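Local coordinates for protein-S-isoprenylcysteine O-methyltransferase (Tribolium castaneum, PDB 5V7P) that methylates the C-terminal isoprenylcysteine carboxylate of prenylated proteins in the endoplasmic reticulum membrane, using S-adenosyl-L-methionine as methyl donor, at residues V49-L53 against F62-I66. Residues are numbered along the deposited sequence; the frame is centred on the assembly and turned at random.
Sequences VYFFL and FAIAI
The backbone carbonyl O of Tyr50 meets the rim of the Phe62 ring, 3.4 Å from CE1 and near the ring plane; no hydrogen bond crosses between 49-53 and 62-66, and apart from this carbonyl-to-ring approach the contact is mainly aromatic and aliphatic side chains. Phe62 turns the edge at CZ toward one face of the Tyr50 ring, a T-shaped (edge-to-face) pair with planes at 88° and centroids 5.2 Å apart. CZ lands off-centre, 3.5 Å from Tyr50 CE2. Holding CG anti to the backbone N (chi1 173°) carries the Phe62 ring across to the other helix, where its CE1 also lies 3.8 Å from Leu53 CB. Ile66 reaches over from the next turn: its CD1 sits 3.6 Å from Tyr50 CD2, while its CB rests above a face of the Phe62 ring. Leu53 packs alongside, its CD1 4.1 Å from Ile66 CD1. Lys54 adds a cation-pi contact to Phe62. A bound MPG lipid comes within about 4 Å of the Leu53 side chain (nearest atoms). Helices 35-56 and 59-84, both probably membrane-spanning, form an antiparallel hairpin, the two segments' N-to-C directions differing by 151°; helix 4-29 packs against helix 59-84 at Ile64 and Ala65.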
loop_
_atom_site.group_PDB
_atom_site.type_symbol
_atom_site.label_atom_id
_atom_site.label_comp_id
_atom_site.label_asym_id
_atom_site.label_seq_id
_atom_site.Cartn_x
_atom_site.Cartn_y
_atom_site.Cartn_z
ATOM N N VAL A 49 10.168 13.649 21.668
ATOM C CA VAL A 49 9.236 12.530 21.599
ATOM C C VAL A 49 9.954 11.276 21.123
ATOM O O VAL A 49 9.643 10.165 21.569
ATOM C CB VAL A 49 8.028 12.867 20.701
ATOM C CG1 VAL A 49 7.353 14.152 21.165
ATOM C CG2 VAL A 49 8.432 12.978 19.237
ATOM N N TYR A 50 10.932 11.425 20.226
ATOM C CA TYR A 50 11.679 10.267 19.749
ATOM C C TYR A 50 12.398 9.563 20.894
ATOM O O TYR A 50 12.423 8.328 20.955
ATOM C CB TYR A 50 12.679 10.692 18.673
ATOM C CG TYR A 50 13.534 9.556 18.148
ATOM C CD1 TYR A 50 14.735 9.222 18.762
ATOM C CD2 TYR A 50 13.142 8.819 17.038
ATOM C CE1 TYR A 50 15.519 8.186 18.286
ATOM C CE2 TYR A 50 13.921 7.780 16.554
ATOM C CZ TYR A 50 15.107 7.468 17.183
ATOM O OH TYR A 50 15.884 6.435 16.707
ATOM N N PHE A 51 12.986 10.330 21.814
ATOM C CA PHE A 51 13.775 9.742 22.889
ATOM C C PHE A 51 12.933 9.322 24.086
ATOM O O PHE A 51 13.293 8.361 24.774
ATOM C CB PHE A 51 14.866 10.719 23.338
ATOM C CG PHE A 51 16.086 10.698 22.460
ATOM C CD1 PHE A 51 16.984 9.644 22.529
ATOM C CD2 PHE A 51 16.330 11.720 21.559
ATOM C CE1 PHE A 51 18.104 9.613 21.721
ATOM C CE2 PHE A 51 17.451 11.694 20.748
ATOM C CZ PHE A 51 18.338 10.638 20.830
ATOM N N PHE A 52 11.822 10.010 24.353
ATOM C CA PHE A 52 10.913 9.543 25.395
ATOM C C PHE A 52 10.250 8.231 24.993
ATOM O O PHE A 52 10.015 7.362 25.841
ATOM C CB PHE A 52 9.856 10.606 25.696
ATOM C CG PHE A 52 10.270 11.592 26.753
ATOM C CD1 PHE A 52 10.314 11.217 28.087
ATOM C CD2 PHE A 52 10.605 12.895 26.418
ATOM C CE1 PHE A 52 10.690 12.120 29.064
ATOM C CE2 PHE A 52 10.981 13.802 27.393
ATOM C CZ PHE A 52 11.023 13.414 28.717
ATOM N N LEU A 53 9.944 8.066 23.703
ATOM C CA LEU A 53 9.324 6.827 23.247
ATOM C C LEU A 53 10.324 5.679 23.244
ATOM O O LEU A 53 9.994 4.562 23.659
ATOM C CB LEU A 53 8.723 7.019 21.854
ATOM C CG LEU A 53 7.482 7.911 21.743
ATOM C CD1 LEU A 53 7.039 8.012 20.291
ATOM C CD2 LEU A 53 6.339 7.395 22.603
ATOM N N PHE A 62 8.401 0.308 19.852
ATOM C CA PHE A 62 8.870 1.632 19.455
ATOM C C PHE A 62 8.709 1.843 17.957
ATOM O O PHE A 62 8.281 2.916 17.514
ATOM C CB PHE A 62 10.330 1.825 19.865
ATOM C CG PHE A 62 10.937 3.094 19.342
ATOM C CD1 PHE A 62 10.731 4.297 19.998
ATOM C CD2 PHE A 62 11.707 3.087 18.193
ATOM C CE1 PHE A 62 11.285 5.465 19.519
ATOM C CE2 PHE A 62 12.262 4.254 17.710
ATOM C CZ PHE A 62 12.051 5.443 18.374
ATOM N N ALA A 63 9.047 0.827 17.159
ATOM C CA ALA A 63 8.875 0.932 15.715
ATOM C C ALA A 63 7.444 1.319 15.362
ATOM O O ALA A 63 7.211 2.098 14.431
ATOM C CB ALA A 63 9.259 -0.390 15.048
ATOM N N ILE A 64 6.471 0.786 16.101
ATOM C CA ILE A 64 5.078 1.156 15.882
ATOM C C ILE A 64 4.793 2.536 16.461
ATOM O O ILE A 64 4.138 3.368 15.822
ATOM C CB ILE A 64 4.147 0.087 16.487
ATOM C CG1 ILE A 64 4.267 -1.221 15.700
ATOM C CG2 ILE A 64 2.690 0.570 16.508
ATOM C CD1 ILE A 64 3.538 -2.396 16.327
ATOM N N ALA A 65 5.284 2.802 17.672
ATOM C CA ALA A 65 4.941 4.043 18.354
ATOM C C ALA A 65 5.493 5.259 17.621
ATOM O O ALA A 65 4.799 6.274 17.487
ATOM C CB ALA A 65 5.456 4.005 19.793
ATOM N N ILE A 66 6.736 5.181 17.141
ATOM C CA ILE A 66 7.352 6.359 16.536
ATOM C C ILE A 66 6.685 6.695 15.210
ATOM O O ILE A 66 6.563 7.872 14.849
ATOM C CB ILE A 66 8.871 6.152 16.369
ATOM C CG1 ILE A 66 9.561 7.470 16.010
ATOM C CG2 ILE A 66 9.173 5.097 15.308
ATOM C CD1 ILE A 66 9.549 8.507 17.118
#